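Local coordinates for protein glycerate dehydrogenase (PDB 6P2I) that reduces acyclic imino acids asymmetrically, probably by hydride transfer from NADPH, as a member of the D-isomer specific 2-hydroxyacid dehydrogenase family, at residues 103-108 and 225-230; 107-112 and 270-275; 145-150 and 156-161. All coordinates share one frame; numbering follows the deposited sequence. Where two conformers were deposited one is given.

All three contacts are buried, and every one joins a helix to the same parallel sheet through aliphatic groups. Interactions 1 and 2 use neighbouring turns of helix 99-114 and share Phe107 and Ala108. Interaction 1 reaches strand 223-226, and interaction 2 reaches strand 269-271 at the sheet edge within this chain. Interaction 3 pairs strand 144-148 with helix 152-163, which packs beside helix 99-114: Phe107 meets Ile160, and Ala103 meets Val157. Polar chemistry gathers beyond the strand ends. Interactions 1 and 3 both bind NADP there, at the nicotinamide and adenosine ends respectively, whereas interaction 2 does not touch the cofactor. All three also reach the second subunit.

Interaction 1: residues 103-108 and 225-230; sequences AEHVFA and INTCRG. With NAP (NADP nicotinamide-adenine-dinucleotide phosphate), chain C.
Val106 on helix 99-114 lies beside Ile225 near the end of strand 223-226, with their CA atoms 6.7 Å apart, the closest backbone approach of the two segments. The two methyls of Val106 divide the work. Val106 CG1 stands anti to the backbone N (chi1 168°) and lies 4.1 Å from CG2 of Ile225. Val106 CG2, the other branch, meets CG2 of Thr227 at 3.9 Å, and these two side chains cross at about a right angle. The same Thr227 methyl also borders the imidazole of His105. Thr227 CG2 lies near the ring plane at the edge, 4.4 Å from CD2 of His105. The NE2 of that ring is hydrogen-bonded to Thr272, so His105 combines a polar tie with an apolar edge contact. Ser197 and Val157 add further cover to Val106.

Beyond the strand the chain turns and becomes polar. Asn226 points away from the helix and braces this turn. Asn226 OD1 accepts from the backbone N of Cys228 at 2.9 Å, from above the carbonyl plane, which makes an Asx turn. Its ND2 donates to the backbone O of Arg229 with an angle of 168°, and that oxygen lies in the amide plane of Asn226. The side-chain amide is thus held at both ends. The turn presents the backbone O of Thr227 to the cofactor. N7N of the nicotinamide amide of NADP donates to Thr227 O at 2.8 Å in a nearly straight bond (167°). SG of Cys228 sits 3.5 Å from O4D of the nicotinamide ribose of NADP. Arg229 follows, lining the D-arginine pocket. A loop leaving the C-terminal end of a parallel strand to bind the nicotinamide amide is characteristic of a Rossmann-type dinucleotide site.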
loop_
_atom_site.group_PDB
_atom_site.type_symbol
_atom_site.label_atom_id
_atom_site.label_comp_id
_atom_site.label_asym_id
_atom_site.label_seq_id
_atom_site.Cartn_x
_atom_site.Cartn_y
_atom_site.Cartn_z
ATOM N N ALA A 103 10.138 -0.155 5.644
ATOM C CA ALA A 103 10.053 0.421 4.307
ATOM C C ALA A 103 8.772 -0.012 3.600
ATOM O O ALA A 103 8.099 0.811 2.965
ATOM C CB ALA A 103 11.282 0.028 3.488
ATOM N N GLU A 104 8.405 -1.289 3.709
ATOM C CA GLU A 104 7.140 -1.710 3.110
ATOM C C GLU A 104 5.958 -1.034 3.787
ATOM O O GLU A 104 4.970 -0.693 3.125
ATOM C CB GLU A 104 7.002 -3.232 3.161
ATOM C CG GLU A 104 7.950 -3.922 2.207
ATOM C CD GLU A 104 7.758 -5.425 2.103
ATOM O OE1 GLU A 104 6.683 -5.935 2.490
ATOM O OE2 GLU A 104 8.705 -6.096 1.627
ATOM N N HIS A 105 6.052 -0.800 5.102
ATOM C CA HIS A 105 4.965 -0.123 5.797
ATOM C C HIS A 105 4.786 1.302 5.318
ATOM O O HIS A 105 3.661 1.819 5.328
ATOM C CB HIS A 105 5.227 -0.127 7.306
ATOM C CG HIS A 105 4.000 0.056 8.127
ATOM N ND1 HIS A 105 3.100 -0.963 8.358
ATOM C CD2 HIS A 105 3.536 1.130 8.812
ATOM C CE1 HIS A 105 2.141 -0.527 9.156
ATOM N NE2 HIS A 105 2.377 0.742 9.439
ATOM N N VAL A 106 5.875 1.972 4.926
ATOM C CA VAL A 106 5.738 3.315 4.376
ATOM C C VAL A 106 4.795 3.289 3.176
ATOM O O VAL A 106 3.910 4.145 3.040
ATOM C CB VAL A 106 7.115 3.881 3.976
ATOM C CG1 VAL A 106 6.960 5.146 3.142
ATOM C CG2 VAL A 106 7.981 4.161 5.215
ATOM N N PHE A 107 4.961 2.296 2.307
ATOM C CA PHE A 107 4.097 2.203 1.135
ATOM C C PHE A 107 2.706 1.713 1.506
ATOM O O PHE A 107 1.726 2.167 0.916
ATOM C CB PHE A 107 4.757 1.323 0.069
ATOM C CG PHE A 107 5.905 2.006 -0.599
ATOM C CD1 PHE A 107 7.177 1.981 -0.036
ATOM C CD2 PHE A 107 5.694 2.736 -1.754
ATOM C CE1 PHE A 107 8.220 2.649 -0.630
ATOM C CE2 PHE A 107 6.744 3.411 -2.361
ATOM C CZ PHE A 107 8.003 3.363 -1.808
ATOM N N ALA A 108 2.590 0.834 2.506
ATOM C CA ALA A 108 1.272 0.473 3.019
ATOM C C ALA A 108 0.505 1.713 3.463
ATOM O O ALA A 108 -0.659 1.910 3.094
ATOM C CB ALA A 108 1.405 -0.520 4.183
ATOM N N ILE A 225 4.271 10.804 5.837
ATOM C CA ILE A 225 4.382 9.484 6.457
ATOM C C ILE A 225 5.360 9.586 7.619
ATOM O O ILE A 225 6.467 10.104 7.454
ATOM C CB ILE A 225 4.852 8.416 5.450
ATOM C CG1 ILE A 225 3.950 8.383 4.199
ATOM C CG2 ILE A 225 4.933 7.047 6.132
ATOM C CD1 ILE A 225 2.504 7.983 4.499
ATOM N N ASN A 226 4.966 9.085 8.797
ATOM C CA ASN A 226 5.886 9.035 9.928
ATOM C C ASN A 226 5.895 7.633 10.533
ATOM O O ASN A 226 4.972 7.253 11.261
ATOM C CB ASN A 226 5.540 10.082 10.982
ATOM C CG ASN A 226 6.639 10.220 12.009
ATOM O OD1 ASN A 226 7.764 9.772 11.772
ATOM N ND2 ASN A 226 6.323 10.804 13.165
ATOM N N THR A 227 6.944 6.867 10.232
ATOM C CA THR A 227 7.228 5.628 10.943
ATOM C C THR A 227 8.226 5.838 12.072
ATOM O O THR A 227 8.732 4.856 12.621
ATOM C CB THR A 227 7.757 4.554 9.992
ATOM O OG1 THR A 227 8.921 5.039 9.305
ATOM C CG2 THR A 227 6.718 4.190 8.934
ATOM N N CYS A 228 8.538 7.089 12.415
ATOM C CA CYS A 228 9.433 7.396 13.519
ATOM C C CYS A 228 8.633 8.016 14.668
ATOM O O CYS A 228 7.398 7.985 14.681
ATOM C CB CYS A 228 10.558 8.308 13.038
ATOM S SG CYS A 228 11.670 7.521 11.851
ATOM N N ARG A 229 9.350 8.568 15.647
ATOM C CA ARG A 229 8.698 9.115 16.829
ATOM C C ARG A 229 7.748 10.246 16.452
ATOM O O ARG A 229 8.026 11.038 15.547
ATOM C CB ARG A 229 9.741 9.624 17.823
ATOM C CG ARG A 229 10.436 8.522 18.606
ATOM C CD ARG A 229 9.528 7.961 19.691
ATOM N NE ARG A 229 10.285 7.502 20.853
ATOM C CZ ARG A 229 9.740 7.237 22.034
ATOM N NH1 ARG A 229 10.498 6.824 23.041
ATOM N NH2 ARG A 229 8.433 7.381 22.203
ATOM N N GLY A 230 6.611 10.312 17.152
ATOM C CA GLY A 230 5.697 11.425 16.945
ATOM C C GLY A 230 6.305 12.760 17.328
ATOM O O GLY A 230 5.964 13.796 16.745
HETATM P PA NAP C . 20.049 5.183 10.590
HETATM O O1A NAP C . 20.876 5.624 11.779
HETATM O O2A NAP C . 20.583 4.130 9.665
HETATM O O5B NAP C . 19.737 6.481 9.711
HETATM C C5B NAP C . 19.396 7.723 10.320
HETATM C C4B NAP C . 19.385 8.777 9.219
HETATM O O4B NAP C . 18.949 10.006 9.806
HETATM C C3B NAP C . 20.782 9.037 8.648
HETATM O O3B NAP C . 20.657 9.465 7.277
HETATM C C2B NAP C . 21.279 10.208 9.460
HETATM O O2B NAP C . 22.258 10.980 8.779
HETATM C C1B NAP C . 19.978 10.978 9.587
HETATM N N9A NAP C . 20.049 11.971 10.671
HETATM C C8A NAP C . 20.433 11.757 11.945
HETATM N N7A NAP C . 20.393 12.917 12.647
HETATM C C5A NAP C . 19.997 13.881 11.795
HETATM C C6A NAP C . 19.743 15.332 11.878
HETATM N N6A NAP C . 19.920 15.997 13.044
HETATM N N1A NAP C . 19.329 15.957 10.756
HETATM C C2A NAP C . 19.146 15.307 9.585
HETATM N N3A NAP C . 19.354 13.986 9.425
HETATM C C4A NAP C . 19.775 13.249 10.492
HETATM O O3 NAP C . 18.599 4.818 11.200
HETATM P PN NAP C . 17.509 3.801 10.597
HETATM O O1N NAP C . 17.943 2.376 10.831
HETATM O O2N NAP C . 17.152 4.215 9.187
HETATM O O5D NAP C . 16.281 4.093 11.590
HETATM C C5D NAP C . 15.713 5.405 11.666
HETATM C C4D NAP C . 14.641 5.460 12.747
HETATM O O4D NAP C . 13.557 4.614 12.375
HETATM C C3D NAP C . 15.072 4.904 14.096
HETATM O O3D NAP C . 15.812 5.855 14.876
HETATM C C2D NAP C . 13.740 4.525 14.726
HETATM O O2D NAP C . 13.286 5.594 15.565
HETATM C C1D NAP C . 12.794 4.323 13.538
HETATM N N1N NAP C . 12.300 2.941 13.501
HETATM C C2N NAP C . 10.975 2.713 13.511
HETATM C C3N NAP C . 10.468 1.417 13.495
HETATM C C7N NAP C . 8.978 1.182 13.535
HETATM O O7N NAP C . 8.557 0.074 13.835
HETATM N N7N NAP C . 8.130 2.195 13.304
HETATM C C4N NAP C . 11.362 0.343 13.468
HETATM C C5N NAP C . 12.735 0.601 13.468
HETATM C C6N NAP C . 13.175 1.920 13.478
HETATM P P2B NAP C . 23.836 10.641 8.811
HETATM O O1X NAP C . 24.206 10.548 10.281
HETATM O O2X NAP C . 23.973 9.317 8.108
HETATM O O3X NAP C . 24.449 11.781 8.043
#

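Interaction 2: residues 107-112 and 270-275; sequences FALLFA and VLTPGS
Leu109 holds CG anti to its carbonyl carbon (chi1 -72°), and Val270 sets CG1 opposite its backbone N (chi1 175°), so that the two branched ends meet between helix and strand. CD2 of Leu109 makes the contact, 3.9 Å from CG1 of Val270. Leu109 CD2 also touches CG2 of Thr272, again at 3.9 Å, and thus fits between alternate residues of the chain at 270-272. Leu271, between them, points away from the helix. Its backbone N is hydrogen-bonded to Asp121 of the second subunit.

Ala112, one turn on from Leu109, points toward the strand. CB of Ala112 lies 4.0 Å from CG1 of Val270. The other methyl of Val270, CG2, rests against the backbone of Ala112, 4.0 Å from O of Ala112. Val270 therefore touches two turns of the helix at once. The nearest CA atoms, those of Leu109 and Val270, are 6.8 Å apart. With both methyls of Val270 gone in an alanine here, a gap is likely to open between Leu109 and Ala112, and CD2 of Leu109 would probably be free to shift.

Thr272 has a polar side too. While CG2 packs on Leu109, OG1 is hydrogen-bonded to Asp253, whose carboxylate also binds NADP. The side chain of Thr272 comes within about 7 Å of the cofactor, measured between nearest atoms. Next in the chain, Pro273 is the centre of an inverse gamma turn, and its backbone bonds to the second subunit. Another face of the helix also meets that subunit, with Phe111 packing on its Ala108. Here a helix packs on strand 269-271, outermost in this chain's Rossmann-type parallel sheet, beside the interface with the second subunit.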
loop_
_atom_site.group_PDB
_atom_site.type_symbol
_atom_site.label_atom_id
_atom_site.label_comp_id
_atom_site.label_asym_id
_atom_site.label_seq_id
_atom_site.Cartn_x
_atom_site.Cartn_y
_atom_site.Cartn_z
ATOM N N PHE A 107 4.961 2.296 2.307
ATOM C CA PHE A 107 4.097 2.203 1.135
ATOM C C PHE A 107 2.706 1.713 1.506
ATOM O O PHE A 107 1.726 2.167 0.916
ATOM C CB PHE A 107 4.757 1.323 0.069
ATOM C CG PHE A 107 5.905 2.006 -0.599
ATOM C CD1 PHE A 107 7.177 1.981 -0.036
ATOM C CD2 PHE A 107 5.694 2.736 -1.754
ATOM C CE1 PHE A 107 8.220 2.649 -0.630
ATOM C CE2 PHE A 107 6.744 3.411 -2.361
ATOM C CZ PHE A 107 8.003 3.363 -1.808
ATOM N N ALA A 108 2.590 0.834 2.506
ATOM C CA ALA A 108 1.272 0.473 3.019
ATOM C C ALA A 108 0.505 1.713 3.463
ATOM O O ALA A 108 -0.659 1.910 3.094
ATOM C CB ALA A 108 1.405 -0.520 4.183
ATOM N N LEU A 109 1.152 2.575 4.253
ATOM C CA LEU A 109 0.491 3.783 4.728
ATOM C C LEU A 109 0.207 4.757 3.594
ATOM O O LEU A 109 -0.881 5.340 3.533
ATOM C CB LEU A 109 1.354 4.466 5.783
ATOM C CG LEU A 109 1.421 3.748 7.121
ATOM C CD1 LEU A 109 2.490 4.412 8.002
ATOM C CD2 LEU A 109 0.057 3.759 7.815
ATOM N N LEU A 110 1.184 4.963 2.708
ATOM C CA LEU A 110 1.021 5.896 1.599
ATOM C C LEU A 110 -0.171 5.514 0.734
ATOM O O LEU A 110 -0.995 6.361 0.390
ATOM C CB LEU A 110 2.307 5.937 0.766
ATOM C CG LEU A 110 2.281 6.640 -0.595
ATOM C CD1 LEU A 110 1.873 8.102 -0.467
ATOM C CD2 LEU A 110 3.652 6.524 -1.263
ATOM N N PHE A 111 -0.274 4.232 0.385
ATOM C CA PHE A 111 -1.395 3.776 -0.432
ATOM C C PHE A 111 -2.711 3.861 0.337
ATOM O O PHE A 111 -3.739 4.236 -0.229
ATOM C CB PHE A 111 -1.140 2.342 -0.904
ATOM C CG PHE A 111 -0.199 2.233 -2.082
ATOM C CD1 PHE A 111 -0.373 3.027 -3.220
ATOM C CD2 PHE A 111 0.855 1.327 -2.055
ATOM C CE1 PHE A 111 0.508 2.916 -4.302
ATOM C CE2 PHE A 111 1.728 1.215 -3.110
ATOM C CZ PHE A 111 1.548 2.000 -4.249
ATOM N N ALA A 112 -2.699 3.525 1.636
ATOM C CA ALA A 112 -3.919 3.619 2.433
ATOM C C ALA A 112 -4.434 5.053 2.480
ATOM O O ALA A 112 -5.645 5.291 2.419
ATOM C CB ALA A 112 -3.656 3.087 3.847
ATOM N N VAL A 270 -4.280 7.908 8.492
ATOM C CA VAL A 270 -4.277 6.471 8.703
ATOM C C VAL A 270 -3.276 6.200 9.816
ATOM O O VAL A 270 -2.123 6.638 9.733
ATOM C CB VAL A 270 -3.909 5.713 7.415
ATOM C CG1 VAL A 270 -3.792 4.221 7.661
ATOM C CG2 VAL A 270 -4.953 6.010 6.328
ATOM N N LEU A 271 -3.723 5.518 10.863
ATOM C CA LEU A 271 -2.912 5.291 12.053
ATOM C C LEU A 271 -2.590 3.813 12.202
ATOM O O LEU A 271 -3.462 2.962 12.012
ATOM C CB LEU A 271 -3.655 5.774 13.295
ATOM C CG LEU A 271 -4.113 7.222 13.227
ATOM C CD1 LEU A 271 -4.988 7.548 14.423
ATOM C CD2 LEU A 271 -2.899 8.150 13.163
ATOM N N THR A 272 -1.340 3.509 12.548
ATOM C CA THR A 272 -0.991 2.156 12.944
ATOM C C THR A 272 -0.304 2.185 14.308
ATOM O O THR A 272 0.403 3.145 14.634
ATOM C CB THR A 272 -0.113 1.467 11.881
ATOM O OG1 THR A 272 1.013 2.288 11.529
ATOM C CG2 THR A 272 -0.948 1.223 10.591
ATOM N N PRO A 273 -0.520 1.166 15.140
ATOM C CA PRO A 273 -0.053 1.233 16.549
ATOM C C PRO A 273 1.394 0.784 16.730
ATOM O O PRO A 273 1.696 -0.152 17.483
ATOM C CB PRO A 273 -1.044 0.301 17.264
ATOM C CG PRO A 273 -1.327 -0.780 16.223
ATOM C CD PRO A 273 -1.349 -0.029 14.877
ATOM N N GLY A 274 2.313 1.470 16.051
ATOM C CA GLY A 274 3.710 1.074 16.092
ATOM C C GLY A 274 3.998 -0.279 15.471
ATOM O O GLY A 274 4.996 -0.907 15.817
ATOM N N SER A 275 3.144 -0.752 14.564
ATOM C CA SER A 275 3.250 -2.104 14.020
ATOM C C SER A 275 4.096 -2.184 12.747
ATOM O O SER A 275 4.190 -3.263 12.151
ATOM C CB SER A 275 1.846 -2.662 13.753
ATOM O OG SER A 275 1.107 -1.753 12.937
#

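Interaction 3: residues 145-150 and 156-161. With NAP (NADP nicotinamide-adenine-dinucleotide phosphate), chain C.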
loop_
_atom_site.group_PDB
_atom_site.type_symbol
_atom_site.label_atom_id
_atom_site.label_comp_id
_atom_site.label_asym_id
_atom_site.label_seq_id
_atom_site.Cartn_x
_atom_site.Cartn_y
_atom_site.Cartn_z
ATOM N N ILE A 145 9.306 11.853 -3.817
ATOM C CA ILE A 145 9.269 11.465 -2.411
ATOM C C ILE A 145 10.503 12.036 -1.733
ATOM O O ILE A 145 11.620 11.897 -2.245
ATOM C CB ILE A 145 9.183 9.939 -2.235
ATOM C CG1 ILE A 145 9.150 9.591 -0.746
ATOM C CG2 ILE A 145 10.326 9.216 -2.946
ATOM C CD1 ILE A 145 8.746 8.143 -0.466
ATOM N N GLY A 146 10.296 12.688 -0.589
ATOM C CA GLY A 146 11.381 13.309 0.144
ATOM C C GLY A 146 11.604 12.569 1.446
ATOM O O GLY A 146 10.674 12.397 2.246
ATOM N N LEU A 147 12.824 12.099 1.650
ATOM C CA LEU A 147 13.169 11.248 2.785
ATOM C C LEU A 147 13.989 12.076 3.765
ATOM O O LEU A 147 15.109 12.490 3.452
ATOM C CB LEU A 147 13.929 10.014 2.303
ATOM C CG LEU A 147 13.221 9.219 1.194
ATOM C CD1 LEU A 147 14.105 8.095 0.642
ATOM C CD2 LEU A 147 11.905 8.659 1.714
ATOM N N ILE A 148 13.422 12.345 4.942
ATOM C CA ILE A 148 14.137 13.048 6.001
ATOM C C ILE A 148 14.846 11.963 6.810
ATOM O O ILE A 148 14.243 11.311 7.668
ATOM C CB ILE A 148 13.200 13.898 6.862
ATOM C CG1 ILE A 148 12.486 14.947 6.007
ATOM C CG2 ILE A 148 13.970 14.561 8.030
ATOM C CD1 ILE A 148 11.381 15.691 6.743
ATOM N N GLY A 149 16.128 11.751 6.507
ATOM C CA GLY A 149 16.850 10.593 7.002
ATOM C C GLY A 149 16.996 9.567 5.900
ATOM O O GLY A 149 15.994 9.112 5.336
ATOM N N ILE A 150 18.238 9.221 5.556
ATOM C CA ILE A 150 18.507 8.348 4.421
ATOM C C ILE A 150 19.570 7.341 4.838
ATOM O O ILE A 150 20.575 7.139 4.141
ATOM C CB ILE A 150 18.912 9.159 3.170
ATOM C CG1 ILE A 150 19.954 10.227 3.519
ATOM C CG2 ILE A 150 17.695 9.831 2.555
ATOM C CD1 ILE A 150 20.339 11.098 2.323
ATOM N N THR A 156 16.284 1.966 2.098
ATOM C CA THR A 156 15.407 0.888 1.652
ATOM C C THR A 156 14.154 1.455 1.004
ATOM O O THR A 156 13.714 0.963 -0.046
ATOM C CB THR A 156 15.054 -0.043 2.821
ATOM O OG1 THR A 156 16.258 -0.481 3.466
ATOM C CG2 THR A 156 14.320 -1.276 2.311
ATOM N N VAL A 157 13.585 2.506 1.597
ATOM C CA VAL A 157 12.445 3.179 0.981
ATOM C C VAL A 157 12.837 3.729 -0.385
ATOM O O VAL A 157 12.080 3.612 -1.361
ATOM C CB VAL A 157 11.913 4.290 1.902
ATOM C CG1 VAL A 157 10.892 5.171 1.154
ATOM C CG2 VAL A 157 11.282 3.687 3.153
ATOM N N ALA A 158 14.028 4.328 -0.479
ATOM C CA ALA A 158 14.474 4.860 -1.769
ATOM C C ALA A 158 14.556 3.768 -2.828
ATOM O O ALA A 158 14.211 3.997 -3.995
ATOM C CB ALA A 158 15.825 5.562 -1.616
ATOM N N GLU A 159 15.028 2.575 -2.453
ATOM C CA GLU A 159 15.132 1.495 -3.435
ATOM C C GLU A 159 13.764 1.139 -3.989
ATOM O O GLU A 159 13.596 0.965 -5.205
ATOM C CB GLU A 159 15.761 0.250 -2.813
ATOM C CG GLU A 159 17.189 0.366 -2.393
ATOM C CD GLU A 159 17.686 -0.953 -1.837
ATOM O OE1 GLU A 159 17.500 -1.988 -2.518
ATOM O OE2 GLU A 159 18.231 -0.959 -0.714
ATOM N N ILE A 160 12.779 0.994 -3.103
ATOM C CA ILE A 160 11.421 0.698 -3.543
ATOM C C ILE A 160 10.875 1.846 -4.382
ATOM O O ILE A 160 10.259 1.628 -5.435
ATOM C CB ILE A 160 10.513 0.406 -2.339
ATOM C CG1 ILE A 160 11.004 -0.829 -1.575
ATOM C CG2 ILE A 160 9.077 0.225 -2.804
ATOM C CD1 ILE A 160 10.299 -1.023 -0.273
ATOM N N ALA A 161 11.103 3.084 -3.938
ATOM C CA ALA A 161 10.619 4.242 -4.687
ATOM C C ALA A 161 11.251 4.317 -6.071
ATOM O O ALA A 161 10.558 4.567 -7.066
ATOM C CB ALA A 161 10.895 5.527 -3.914
HETATM P PA NAP C . 20.049 5.183 10.590
HETATM O O1A NAP C . 20.876 5.624 11.779
HETATM O O2A NAP C . 20.583 4.130 9.665
HETATM O O5B NAP C . 19.737 6.481 9.711
HETATM C C5B NAP C . 19.396 7.723 10.320
HETATM C C4B NAP C . 19.385 8.777 9.219
HETATM O O4B NAP C . 18.949 10.006 9.806
HETATM C C3B NAP C . 20.782 9.037 8.648
HETATM O O3B NAP C . 20.657 9.465 7.277
HETATM C C2B NAP C . 21.279 10.208 9.460
HETATM O O2B NAP C . 22.258 10.980 8.779
HETATM C C1B NAP C . 19.978 10.978 9.587
HETATM N N9A NAP C . 20.049 11.971 10.671
HETATM C C8A NAP C . 20.433 11.757 11.945
HETATM N N7A NAP C . 20.393 12.917 12.647
HETATM C C5A NAP C . 19.997 13.881 11.795
HETATM C C6A NAP C . 19.743 15.332 11.878
HETATM N N6A NAP C . 19.920 15.997 13.044
HETATM N N1A NAP C . 19.329 15.957 10.756
HETATM C C2A NAP C . 19.146 15.307 9.585
HETATM N N3A NAP C . 19.354 13.986 9.425
HETATM C C4A NAP C . 19.775 13.249 10.492
HETATM O O3 NAP C . 18.599 4.818 11.200
HETATM P PN NAP C . 17.509 3.801 10.597
HETATM O O1N NAP C . 17.943 2.376 10.831
HETATM O O2N NAP C . 17.152 4.215 9.187
HETATM O O5D NAP C . 16.281 4.093 11.590
HETATM C C5D NAP C . 15.713 5.405 11.666
HETATM C C4D NAP C . 14.641 5.460 12.747
HETATM O O4D NAP C . 13.557 4.614 12.375
HETATM C C3D NAP C . 15.072 4.904 14.096
HETATM O O3D NAP C . 15.812 5.855 14.876
HETATM C C2D NAP C . 13.740 4.525 14.726
HETATM O O2D NAP C . 13.286 5.594 15.565
HETATM C C1D NAP C . 12.794 4.323 13.538
HETATM N N1N NAP C . 12.300 2.941 13.501
HETATM C C2N NAP C . 10.975 2.713 13.511
HETATM C C3N NAP C . 10.468 1.417 13.495
HETATM C C7N NAP C . 8.978 1.182 13.535
HETATM O O7N NAP C . 8.557 0.074 13.835
HETATM N N7N NAP C . 8.130 2.195 13.304
HETATM C C4N NAP C . 11.362 0.343 13.468
HETATM C C5N NAP C . 12.735 0.601 13.468
HETATM C C6N NAP C . 13.175 1.920 13.478
HETATM P P2B NAP C . 23.836 10.641 8.811
HETATM O O1X NAP C . 24.206 10.548 10.281
HETATM O O2X NAP C . 23.973 9.317 8.108
HETATM O O3X NAP C . 24.449 11.781 8.043
#
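The backbone N of Ile150 donates to O3B of the adenosine ribose of NADP at 3.0 Å, with an angle of 156° at the hydrogen. Just before it, CA of Gly149 passes 3.6 Å from O4B of the same NADP ribose. The backbone angles of Gly149 would jam a CB against the preceding carbonyl O, and the ribose lies close on that side too. Gly149 opens what is probably the GxGxxG turn of a Rossmann fold, completed by Gly151 and Gly154. It leads from strand 144-148 into helix 152-163, the first half of a beta-alpha-beta unit. Backbone N atoms of Gln152 and Ile153 also bind the cofactor.

The axes of strand 145-148 and helix 156-161 run nearly antiparallel (171°) and come within 9.9 Å. Leu147 forks over the helix: Leu147 CD2 meets CG1 of Val157 at 3.7 Å, and Leu147 CD1 meets CB of Ala158 at 3.8 Å. Ile145 spans the next turn. The extended chain carries CD1 of Ile145 to within 4.0 Å of CG1 of Val157, while CG2 of Ile145 touches CB of Ala161 at 3.9 Å. Val168 of the next strand, 167-171, packs against Ile145, Leu147, Ala158 and Ala161.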